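Side-chain contacts in protein (superoxide dismutase) (Sulfolobus acidocaldarius, PDB 1B06), which destroys superoxide radicals, converting them to hydrogen peroxide and oxygen at a single iron ion in each subunit: residues 84-89 with 201-206; 106-111 with 145-150; 173-178 with 185-190. One frame throughout, in Å; residues are numbered along the deposited sequence.

Interaction 1 joins the two family domains, setting the end of helix 67-89 in the alpha-hairpin domain against helix 197-205 of the C-terminal domain. Interactions 2 and 3 both lie within the C-terminal domain, one following the other along the chain and both falling between the two segments of interaction 1. The centres of 1 and 2 are about 15 Å apart, those of 2 and 3 about 25 Å. Interactions 1 and 2 pack through Leu-204 and Leu-108, where helix 103-113 meets the three-stranded sheet away from the metal. Interactions 1 and 3 share the iron: His-84 and His-174 bring ligands from each domain, so the site is built from both, and Tyr-87 OH and Tyr-187 OH probably hydrogen-bond.

Interaction 1: 84-89 with 201-206. With FE (Fe (III) ion), chain G.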
loop_
_atom_site.group_PDB
_atom_site.type_symbol
_atom_site.label_atom_id
_atom_site.label_comp_id
_atom_site.label_asym_id
_atom_site.label_seq_id
_atom_site.Cartn_x
_atom_site.Cartn_y
_atom_site.Cartn_z
ATOM N N HIS A 84 -5.400 13.827 -13.139
ATOM C CA HIS A 84 -5.560 15.274 -13.111
ATOM C C HIS A 84 -6.199 15.740 -14.415
ATOM O O HIS A 84 -6.989 16.682 -14.428
ATOM C CB HIS A 84 -4.208 15.958 -12.908
ATOM C CG HIS A 84 -3.815 16.074 -11.473
ATOM N ND1 HIS A 84 -3.126 15.082 -10.811
ATOM C CD2 HIS A 84 -4.080 17.028 -10.551
ATOM C CE1 HIS A 84 -2.986 15.419 -9.542
ATOM N NE2 HIS A 84 -3.557 16.595 -9.358
ATOM N N ALA A 85 -5.862 15.062 -15.506
ATOM C CA ALA A 85 -6.408 15.396 -16.811
ATOM C C ALA A 85 -7.923 15.204 -16.811
ATOM O O ALA A 85 -8.655 15.987 -17.412
ATOM C CB ALA A 85 -5.769 14.529 -17.877
ATOM N N ILE A 86 -8.396 14.160 -16.143
ATOM C CA ILE A 86 -9.833 13.915 -16.073
ATOM C C ILE A 86 -10.477 14.952 -15.147
ATOM O O ILE A 86 -11.532 15.510 -15.451
ATOM C CB ILE A 86 -10.134 12.510 -15.514
ATOM C CG1 ILE A 86 -9.620 11.444 -16.481
ATOM C CG2 ILE A 86 -11.630 12.342 -15.304
ATOM C CD1 ILE A 86 -9.456 10.074 -15.848
ATOM N N TYR A 87 -9.818 15.194 -14.018
ATOM C CA TYR A 87 -10.274 16.136 -13.000
ATOM C C TYR A 87 -10.608 17.522 -13.562
ATOM O O TYR A 87 -11.685 18.060 -13.290
ATOM C CB TYR A 87 -9.195 16.241 -11.919
ATOM C CG TYR A 87 -9.495 17.162 -10.756
ATOM C CD1 TYR A 87 -10.657 17.021 -9.998
ATOM C CD2 TYR A 87 -8.580 18.142 -10.379
ATOM C CE1 TYR A 87 -10.897 17.841 -8.879
ATOM C CE2 TYR A 87 -8.804 18.961 -9.271
ATOM C CZ TYR A 87 -9.959 18.808 -8.524
ATOM O OH TYR A 87 -10.165 19.617 -7.428
ATOM N N TRP A 88 -9.698 18.093 -14.352
ATOM C CA TRP A 88 -9.922 19.416 -14.934
ATOM C C TRP A 88 -11.161 19.433 -15.821
ATOM O O TRP A 88 -11.947 20.374 -15.781
ATOM C CB TRP A 88 -8.722 19.870 -15.769
ATOM C CG TRP A 88 -7.397 19.847 -15.058
ATOM C CD1 TRP A 88 -6.223 19.356 -15.546
ATOM C CD2 TRP A 88 -7.106 20.346 -13.743
ATOM N NE1 TRP A 88 -5.218 19.514 -14.624
ATOM C CE2 TRP A 88 -5.729 20.118 -13.508
ATOM C CE3 TRP A 88 -7.870 20.961 -12.743
ATOM C CZ2 TRP A 88 -5.099 20.485 -12.309
ATOM C CZ3 TRP A 88 -7.241 21.327 -11.549
ATOM C CH2 TRP A 88 -5.868 21.086 -11.347
ATOM N N ASN A 89 -11.330 18.388 -16.623
ATOM C CA ASN A 89 -12.465 18.294 -17.530
ATOM C C ASN A 89 -13.756 17.903 -16.825
ATOM O O ASN A 89 -14.851 18.136 -17.344
ATOM C CB ASN A 89 -12.169 17.279 -18.630
ATOM C CG ASN A 89 -11.191 17.807 -19.651
ATOM O OD1 ASN A 89 -11.416 18.850 -20.252
ATOM N ND2 ASN A 89 -10.097 17.090 -19.853
ATOM N N GLU A 201 -21.597 12.623 -18.207
ATOM C CA GLU A 201 -22.539 11.901 -19.055
ATOM C C GLU A 201 -21.868 11.450 -20.347
ATOM O O GLU A 201 -22.152 10.368 -20.861
ATOM C CB GLU A 201 -23.750 12.775 -19.386
ATOM C CG GLU A 201 -24.663 12.185 -20.463
ATOM C CD GLU A 201 -25.489 11.004 -19.968
ATOM O OE1 GLU A 201 -25.307 10.583 -18.810
ATOM O OE2 GLU A 201 -26.328 10.494 -20.738
ATOM N N LYS A 202 -20.976 12.285 -20.870
ATOM C CA LYS A 202 -20.256 11.966 -22.100
ATOM C C LYS A 202 -19.375 10.738 -21.910
ATOM O O LYS A 202 -19.286 9.884 -22.787
ATOM C CB LYS A 202 -19.379 13.143 -22.521
ATOM C CG LYS A 202 -19.855 13.854 -23.773
ATOM C CD LYS A 202 -19.324 15.278 -23.831
ATOM C CE LYS A 202 -20.341 16.226 -24.452
ATOM N NZ LYS A 202 -20.287 17.582 -23.834
ATOM N N ARG A 203 -18.718 10.659 -20.759
ATOM C CA ARG A 203 -17.847 9.532 -20.461
ATOM C C ARG A 203 -18.659 8.245 -20.377
ATOM O O ARG A 203 -18.254 7.215 -20.911
ATOM C CB ARG A 203 -17.098 9.788 -19.149
ATOM C CG ARG A 203 -16.294 11.078 -19.173
ATOM C CD ARG A 203 -15.287 11.171 -18.043
ATOM N NE ARG A 203 -13.925 11.166 -18.566
ATOM C CZ ARG A 203 -13.181 12.252 -18.738
ATOM N NH1 ARG A 203 -13.659 13.448 -18.429
ATOM N NH2 ARG A 203 -11.958 12.143 -19.231
ATOM N N LEU A 204 -19.817 8.309 -19.725
ATOM C CA LEU A 204 -20.676 7.134 -19.588
ATOM C C LEU A 204 -21.186 6.646 -20.940
ATOM O O LEU A 204 -21.146 5.450 -21.229
ATOM C CB LEU A 204 -21.872 7.441 -18.681
ATOM C CG LEU A 204 -22.861 6.287 -18.476
ATOM C CD1 LEU A 204 -22.201 5.171 -17.680
ATOM C CD2 LEU A 204 -24.092 6.796 -17.759
ATOM N N GLN A 205 -21.666 7.577 -21.763
ATOM C CA GLN A 205 -22.191 7.240 -23.086
ATOM C C GLN A 205 -21.175 6.477 -23.927
ATOM O O GLN A 205 -21.544 5.682 -24.790
ATOM C CB GLN A 205 -22.624 8.509 -23.829
ATOM C CG GLN A 205 -23.969 9.073 -23.372
ATOM C CD GLN A 205 -25.132 8.120 -23.621
ATOM O OE1 GLN A 205 -25.087 7.292 -24.527
ATOM N NE2 GLN A 205 -26.179 8.237 -22.813
ATOM N N LYS A 206 -19.897 6.720 -23.662
ATOM C CA LYS A 206 -18.811 6.065 -24.382
ATOM C C LYS A 206 -18.756 4.554 -24.144
ATOM O O LYS A 206 -18.249 3.812 -24.983
ATOM C CB LYS A 206 -17.475 6.679 -23.967
ATOM C CG LYS A 206 -16.693 7.304 -25.098
ATOM C CD LYS A 206 -15.533 8.130 -24.563
ATOM C CE LYS A 206 -15.982 9.540 -24.177
ATOM N NZ LYS A 206 -14.878 10.376 -23.606
HETATM FE FE FE G . -4.014 17.098 -7.272
HETATM O O HOH W 1 -3.618 15.137 -6.710
#
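Ile-86 and Arg-203 carry most of this small, partly buried contact, and they meet through apolar packing on a flat charged group. Ile-86 CG2 lies over the centre of one face of the Arg-203 guanidinium, with CZ at 3.8 Å, while CG1 of the same isoleucine comes to 3.7 Å from Arg-203 NH2. The second touch is at the rim of that plane, where Asn-89 CB stands 4.1 Å from Arg-203 NH1. The arginine chain is bent at chi3 (115°), and its guanidinium presents a face to Ile-86.

Polar bonds do not cross between the segments. The charge of Arg-203 is answered by Asp-199 on its own helix, through a salt bridge at NH1, and Asn-89 ND2 makes a weak bond back to Ala-85 O.

Metal binding lies on another side of helix 67-89: His-84 NE2 holds the iron at 2.2 Å, in a site completed by His-33, Asp-170, His-174 and a water.

Glu-162 of the second subunit also packs on Ile-86. The contact thus joins the end of helix 67-89 to helix 197-205, with strand 165-170 beside both: Ile-86 touches Ile-168 and Arg-203 touches Ile-166.

Interaction 2: 106-111 with 145-150. Unlike the reference sequence in segment 106-111: Asp-110 (reference Asn).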
loop_
_atom_site.group_PDB
_atom_site.type_symbol
_atom_site.label_atom_id
_atom_site.label_comp_id
_atom_site.label_asym_id
_atom_site.label_seq_id
_atom_site.Cartn_x
_atom_site.Cartn_y
_atom_site.Cartn_z
ATOM N N ALA A 106 -28.123 10.114 -14.855
ATOM C CA ALA A 106 -29.138 10.428 -13.855
ATOM C C ALA A 106 -30.071 9.238 -13.657
ATOM O O ALA A 106 -30.546 8.992 -12.553
ATOM C CB ALA A 106 -29.934 11.661 -14.276
ATOM N N ASP A 107 -30.324 8.498 -14.730
ATOM C CA ASP A 107 -31.200 7.336 -14.665
ATOM C C ASP A 107 -30.567 6.194 -13.873
ATOM O O ASP A 107 -31.233 5.546 -13.071
ATOM C CB ASP A 107 -31.543 6.860 -16.076
ATOM C CG ASP A 107 -32.324 5.573 -16.076
ATOM O OD1 ASP A 107 -33.443 5.563 -15.520
ATOM O OD2 ASP A 107 -31.817 4.574 -16.628
ATOM N N LEU A 108 -29.280 5.952 -14.100
ATOM C CA LEU A 108 -28.572 4.886 -13.398
ATOM C C LEU A 108 -28.439 5.216 -11.916
ATOM O O LEU A 108 -28.558 4.337 -11.067
ATOM C CB LEU A 108 -27.181 4.669 -14.008
ATOM C CG LEU A 108 -27.130 3.933 -15.353
ATOM C CD1 LEU A 108 -25.695 3.530 -15.683
ATOM C CD2 LEU A 108 -28.028 2.709 -15.292
ATOM N N ILE A 109 -28.187 6.484 -11.604
ATOM C CA ILE A 109 -28.055 6.901 -10.211
ATOM C C ILE A 109 -29.378 6.698 -9.456
ATOM O O ILE A 109 -29.382 6.304 -8.285
ATOM C CB ILE A 109 -27.616 8.388 -10.113
ATOM C CG1 ILE A 109 -26.099 8.487 -10.269
ATOM C CG2 ILE A 109 -28.023 8.982 -8.768
ATOM C CD1 ILE A 109 -25.606 9.865 -10.669
ATOM N N ASP A 110 -30.497 6.953 -10.130
ATOM C CA ASP A 110 -31.802 6.788 -9.504
ATOM C C ASP A 110 -32.104 5.318 -9.237
ATOM O O ASP A 110 -32.635 4.964 -8.187
ATOM C CB ASP A 110 -32.895 7.378 -10.395
ATOM C CG ASP A 110 -33.034 8.880 -10.233
ATOM O OD1 ASP A 110 -32.476 9.447 -9.268
ATOM O OD2 ASP A 110 -33.704 9.496 -11.086
ATOM N N LYS A 111 -31.748 4.466 -10.188
ATOM C CA LYS A 111 -31.991 3.038 -10.062
ATOM C C LYS A 111 -31.116 2.352 -9.015
ATOM O O LYS A 111 -31.552 1.404 -8.355
ATOM C CB LYS A 111 -31.777 2.363 -11.413
ATOM C CG LYS A 111 -32.686 2.867 -12.505
ATOM C CD LYS A 111 -32.700 1.902 -13.665
ATOM C CE LYS A 111 -33.433 2.485 -14.854
ATOM N NZ LYS A 111 -32.838 2.023 -16.140
ATOM N N GLY A 145 -22.718 -3.530 -14.637
ATOM C CA GLY A 145 -23.581 -2.412 -14.965
ATOM C C GLY A 145 -23.698 -1.469 -13.782
ATOM O O GLY A 145 -24.482 -0.518 -13.807
ATOM N N ASN A 146 -22.908 -1.729 -12.742
ATOM C CA ASN A 146 -22.937 -0.895 -11.544
ATOM C C ASN A 146 -22.038 0.320 -11.647
ATOM O O ASN A 146 -21.002 0.288 -12.305
ATOM C CB ASN A 146 -22.488 -1.690 -10.312
ATOM C CG ASN A 146 -23.490 -2.742 -9.887
ATOM O OD1 ASN A 146 -24.670 -2.665 -10.215
ATOM N ND2 ASN A 146 -23.015 -3.738 -9.147
ATOM N N LEU A 147 -22.454 1.392 -10.985
ATOM C CA LEU A 147 -21.675 2.618 -10.916
ATOM C C LEU A 147 -20.981 2.438 -9.562
ATOM O O LEU A 147 -21.567 2.699 -8.507
ATOM C CB LEU A 147 -22.601 3.839 -10.899
ATOM C CG LEU A 147 -23.245 4.224 -12.229
ATOM C CD1 LEU A 147 -24.301 5.282 -11.995
ATOM C CD2 LEU A 147 -22.185 4.738 -13.176
ATOM N N GLN A 148 -19.740 1.969 -9.596
ATOM C CA GLN A 148 -18.996 1.691 -8.373
ATOM C C GLN A 148 -18.193 2.840 -7.776
ATOM O O GLN A 148 -17.341 3.427 -8.442
ATOM C CB GLN A 148 -18.072 0.492 -8.616
ATOM C CG GLN A 148 -17.318 0.035 -7.392
ATOM C CD GLN A 148 -18.218 -0.613 -6.363
ATOM O OE1 GLN A 148 -18.984 -1.525 -6.674
ATOM N NE2 GLN A 148 -18.131 -0.143 -5.125
ATOM N N ILE A 149 -18.467 3.146 -6.512
ATOM C CA ILE A 149 -17.746 4.196 -5.800
ATOM C C ILE A 149 -16.475 3.584 -5.222
ATOM O O ILE A 149 -16.479 2.430 -4.798
ATOM C CB ILE A 149 -18.556 4.751 -4.611
ATOM C CG1 ILE A 149 -19.756 5.556 -5.105
ATOM C CG2 ILE A 149 -17.662 5.634 -3.746
ATOM C CD1 ILE A 149 -20.679 5.995 -3.982
ATOM N N MET A 150 -15.391 4.351 -5.193
ATOM C CA MET A 150 -14.146 3.842 -4.634
ATOM C C MET A 150 -13.227 4.959 -4.154
ATOM O O MET A 150 -13.167 6.033 -4.752
ATOM C CB MET A 150 -13.411 2.976 -5.670
ATOM C CG MET A 150 -12.142 2.286 -5.145
ATOM S SD MET A 150 -12.401 1.208 -3.698
ATOM C CE MET A 150 -13.646 0.125 -4.335
#
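Leu-147 reaches Leu-108 and Ile-109 through its own torsions: CG is anti to the carbonyl carbon (chi1 -75°), and the chain then runs on extended to CD1 (chi2 170°). This carries CD1 out from the strand to the helix, where it becomes the one atom of that side chain to touch both helix residues closely. Leu-147 CD1 comes to 3.6 Å from Leu-108 CB, near the root of that side chain and not at its methyl end. Leu-108 thus offers its CB, an atom placed by the helix backbone and not by the torsions of the side chain. On its other neighbour the approach is longer, with Ile-109 CG1 at 4.1 Å from Leu-147 CD1, and here the two side chains cross at about a right angle. A single leucine methyl therefore rests against two successive residues of the helix. The contact between the side chains is apolar, with no hydrogen bond between the two segments.

Just beyond 106-111, Gln-112 hydrogen-bonds through its side chain to Gly-145 O and Leu-147 N, tying the backbone at Gly-145 and Leu-147 to the helix, and Tyr-113 OH hydrogen-bonds to Leu-147 O. Gly-145 and Asn-146 form a G1 beta bulge opposite Asp-141.

Helix 103-113 thereby lies against strand 147-153, an outermost strand of the antiparallel sheet within this chain. Tyr-140 of adjacent strand 134-140 touches both leucines, and Phe-119 of helix 116-129 packs on Ile-109.

Interaction 3: 173-178 with 185-190; sequences EHAYYL and GDYLNA. With FE (Fe (III) ion), chain G.
Ala-175 and Tyr-176 are the residues of 173-178 that meet Tyr-187, and the iron ligand stands just before them. His-174 NE2 binds the metal at 2.1 Å, while its ND1 is hydrogen-bonded to Glu-173 of the third subunit. Ala-175 follows, its CB 4.0 Å from Tyr-187 OH and its carbonyl oxygen 3.9 Å from Tyr-187 CE1.

Tyr-176, at the N-cap of helix 177-180, makes the main contact. Its CB sits over the face of the Tyr-187 ring as a CH-pi contact, 3.8 Å from the centroid and 25° off the normal. With CG between the backbone N and the carbonyl carbon (chi1 61°), the Tyr-176 ring lies beside its partner: the planes are inclined by 27° but slid apart, centroids 5.1 Å from each other, so they barely overlap. Tyr-176 CD2 still reaches Tyr-187 CD2 at 3.5 Å.

Tyr-187 OH hydrogen-bonds to Asp-170 O and, probably, to Tyr-87 OH. Replacing Tyr-187 with an alanine would probably leave Tyr-176 CB without its aromatic face, open a gap beside Ala-175, and deprive Asp-170 O and Tyr-87 OH of a hydrogen-bonding partner.

Asp-170 and His-174 are the closely spaced C-terminal ligands of the iron/manganese superoxide dismutase site, with His-33, His-84 and a water as the other ligands; Tyr-187, bonded to the backbone O of Asp-170, probably belongs to the second shell.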
loop_
_atom_site.group_PDB
_atom_site.type_symbol
_atom_site.label_atom_id
_atom_site.label_comp_id
_atom_site.label_asym_id
_atom_site.label_seq_id
_atom_site.Cartn_x
_atom_site.Cartn_y
_atom_site.Cartn_z
ATOM N N GLU A 173 -4.092 17.017 -0.159
ATOM C CA GLU A 173 -4.206 18.290 0.551
ATOM C C GLU A 173 -3.946 19.526 -0.315
ATOM O O GLU A 173 -4.527 20.582 -0.064
ATOM C CB GLU A 173 -3.274 18.293 1.762
ATOM C CG GLU A 173 -3.720 17.336 2.840
ATOM C CD GLU A 173 -2.722 17.205 3.958
ATOM O OE1 GLU A 173 -1.505 17.139 3.676
ATOM O OE2 GLU A 173 -3.155 17.162 5.126
ATOM N N HIS A 174 -3.090 19.400 -1.330
ATOM C CA HIS A 174 -2.782 20.530 -2.205
ATOM C C HIS A 174 -3.991 20.991 -3.024
ATOM O O HIS A 174 -3.991 22.077 -3.606
ATOM C CB HIS A 174 -1.621 20.177 -3.143
ATOM C CG HIS A 174 -1.961 19.155 -4.187
ATOM N ND1 HIS A 174 -1.271 17.967 -4.314
ATOM C CD2 HIS A 174 -2.878 19.162 -5.183
ATOM C CE1 HIS A 174 -1.748 17.289 -5.342
ATOM N NE2 HIS A 174 -2.724 17.992 -5.887
ATOM N N ALA A 175 -5.030 20.167 -3.060
ATOM C CA ALA A 175 -6.221 20.508 -3.817
ATOM C C ALA A 175 -7.132 21.509 -3.111
ATOM O O ALA A 175 -8.014 22.086 -3.740
ATOM C CB ALA A 175 -7.002 19.249 -4.135
ATOM N N TYR A 176 -6.919 21.730 -1.818
ATOM C CA TYR A 176 -7.782 22.637 -1.068
ATOM C C TYR A 176 -7.159 23.364 0.116
ATOM O O TYR A 176 -7.772 24.285 0.646
ATOM C CB TYR A 176 -8.990 21.861 -0.542
ATOM C CG TYR A 176 -8.599 20.738 0.399
ATOM C CD1 TYR A 176 -8.299 20.995 1.741
ATOM C CD2 TYR A 176 -8.494 19.422 -0.059
ATOM C CE1 TYR A 176 -7.900 19.968 2.603
ATOM C CE2 TYR A 176 -8.097 18.386 0.794
ATOM C CZ TYR A 176 -7.800 18.665 2.121
ATOM O OH TYR A 176 -7.390 17.653 2.961
ATOM N N TYR A 177 -5.959 22.966 0.531
ATOM C CA TYR A 177 -5.338 23.570 1.708
ATOM C C TYR A 177 -5.206 25.083 1.777
ATOM O O TYR A 177 -5.527 25.682 2.801
ATOM C CB TYR A 177 -3.973 22.935 1.991
ATOM C CG TYR A 177 -3.791 22.644 3.466
ATOM C CD1 TYR A 177 -4.280 21.459 4.031
ATOM C CD2 TYR A 177 -3.206 23.584 4.312
ATOM C CE1 TYR A 177 -4.193 21.228 5.403
ATOM C CE2 TYR A 177 -3.116 23.364 5.678
ATOM C CZ TYR A 177 -3.613 22.187 6.220
ATOM O OH TYR A 177 -3.539 21.985 7.580
ATOM N N LEU A 178 -4.734 25.704 0.707
ATOM C CA LEU A 178 -4.563 27.151 0.688
ATOM C C LEU A 178 -5.844 27.899 1.061
ATOM O O LEU A 178 -5.800 28.941 1.709
ATOM C CB LEU A 178 -4.108 27.604 -0.704
ATOM C CG LEU A 178 -2.657 27.348 -1.113
ATOM C CD1 LEU A 178 -2.392 28.034 -2.449
ATOM C CD2 LEU A 178 -1.708 27.865 -0.043
ATOM N N GLY A 185 -13.913 18.523 4.498
ATOM C CA GLY A 185 -15.351 18.379 4.328
ATOM C C GLY A 185 -15.985 19.593 3.678
ATOM O O GLY A 185 -16.894 19.456 2.865
ATOM N N ASP A 186 -15.506 20.783 4.043
ATOM C CA ASP A 186 -16.010 22.032 3.479
ATOM C C ASP A 186 -15.681 22.091 1.993
ATOM O O ASP A 186 -16.486 22.561 1.195
ATOM C CB ASP A 186 -15.365 23.230 4.181
ATOM C CG ASP A 186 -15.849 23.399 5.603
ATOM O OD1 ASP A 186 -16.374 22.422 6.180
ATOM O OD2 ASP A 186 -15.704 24.515 6.142
ATOM N N TYR A 187 -14.489 21.619 1.634
ATOM C CA TYR A 187 -14.046 21.614 0.242
ATOM C C TYR A 187 -14.933 20.690 -0.585
ATOM O O TYR A 187 -15.344 21.039 -1.692
ATOM C CB TYR A 187 -12.578 21.164 0.166
ATOM C CG TYR A 187 -12.149 20.555 -1.155
ATOM C CD1 TYR A 187 -12.090 21.322 -2.319
ATOM C CD2 TYR A 187 -11.779 19.210 -1.235
ATOM C CE1 TYR A 187 -11.667 20.765 -3.537
ATOM C CE2 TYR A 187 -11.356 18.642 -2.445
ATOM C CZ TYR A 187 -11.302 19.422 -3.590
ATOM O OH TYR A 187 -10.890 18.858 -4.780
ATOM N N LEU A 188 -15.240 19.517 -0.039
ATOM C CA LEU A 188 -16.080 18.555 -0.747
ATOM C C LEU A 188 -17.481 19.108 -1.008
ATOM O O LEU A 188 -18.070 18.852 -2.056
ATOM C CB LEU A 188 -16.170 17.245 0.040
ATOM C CG LEU A 188 -14.869 16.437 0.096
ATOM C CD1 LEU A 188 -14.966 15.365 1.186
ATOM C CD2 LEU A 188 -14.598 15.815 -1.274
ATOM N N ASN A 189 -18.014 19.867 -0.056
ATOM C CA ASN A 189 -19.332 20.461 -0.223
ATOM C C ASN A 189 -19.295 21.524 -1.319
ATOM O O ASN A 189 -20.243 21.670 -2.087
ATOM C CB ASN A 189 -19.796 21.090 1.086
ATOM C CG ASN A 189 -20.510 20.102 1.974
ATOM O OD1 ASN A 189 -21.075 19.122 1.490
ATOM N ND2 ASN A 189 -20.488 20.348 3.281
ATOM N N ALA A 190 -18.195 22.265 -1.395
ATOM C CA ALA A 190 -18.050 23.304 -2.412
ATOM C C ALA A 190 -17.890 22.702 -3.805
ATOM O O ALA A 190 -18.462 23.202 -4.777
ATOM C CB ALA A 190 -16.846 24.179 -2.100
HETATM FE FE FE G . -4.014 17.098 -7.272
HETATM O O HOH W 1 -3.618 15.137 -6.710
#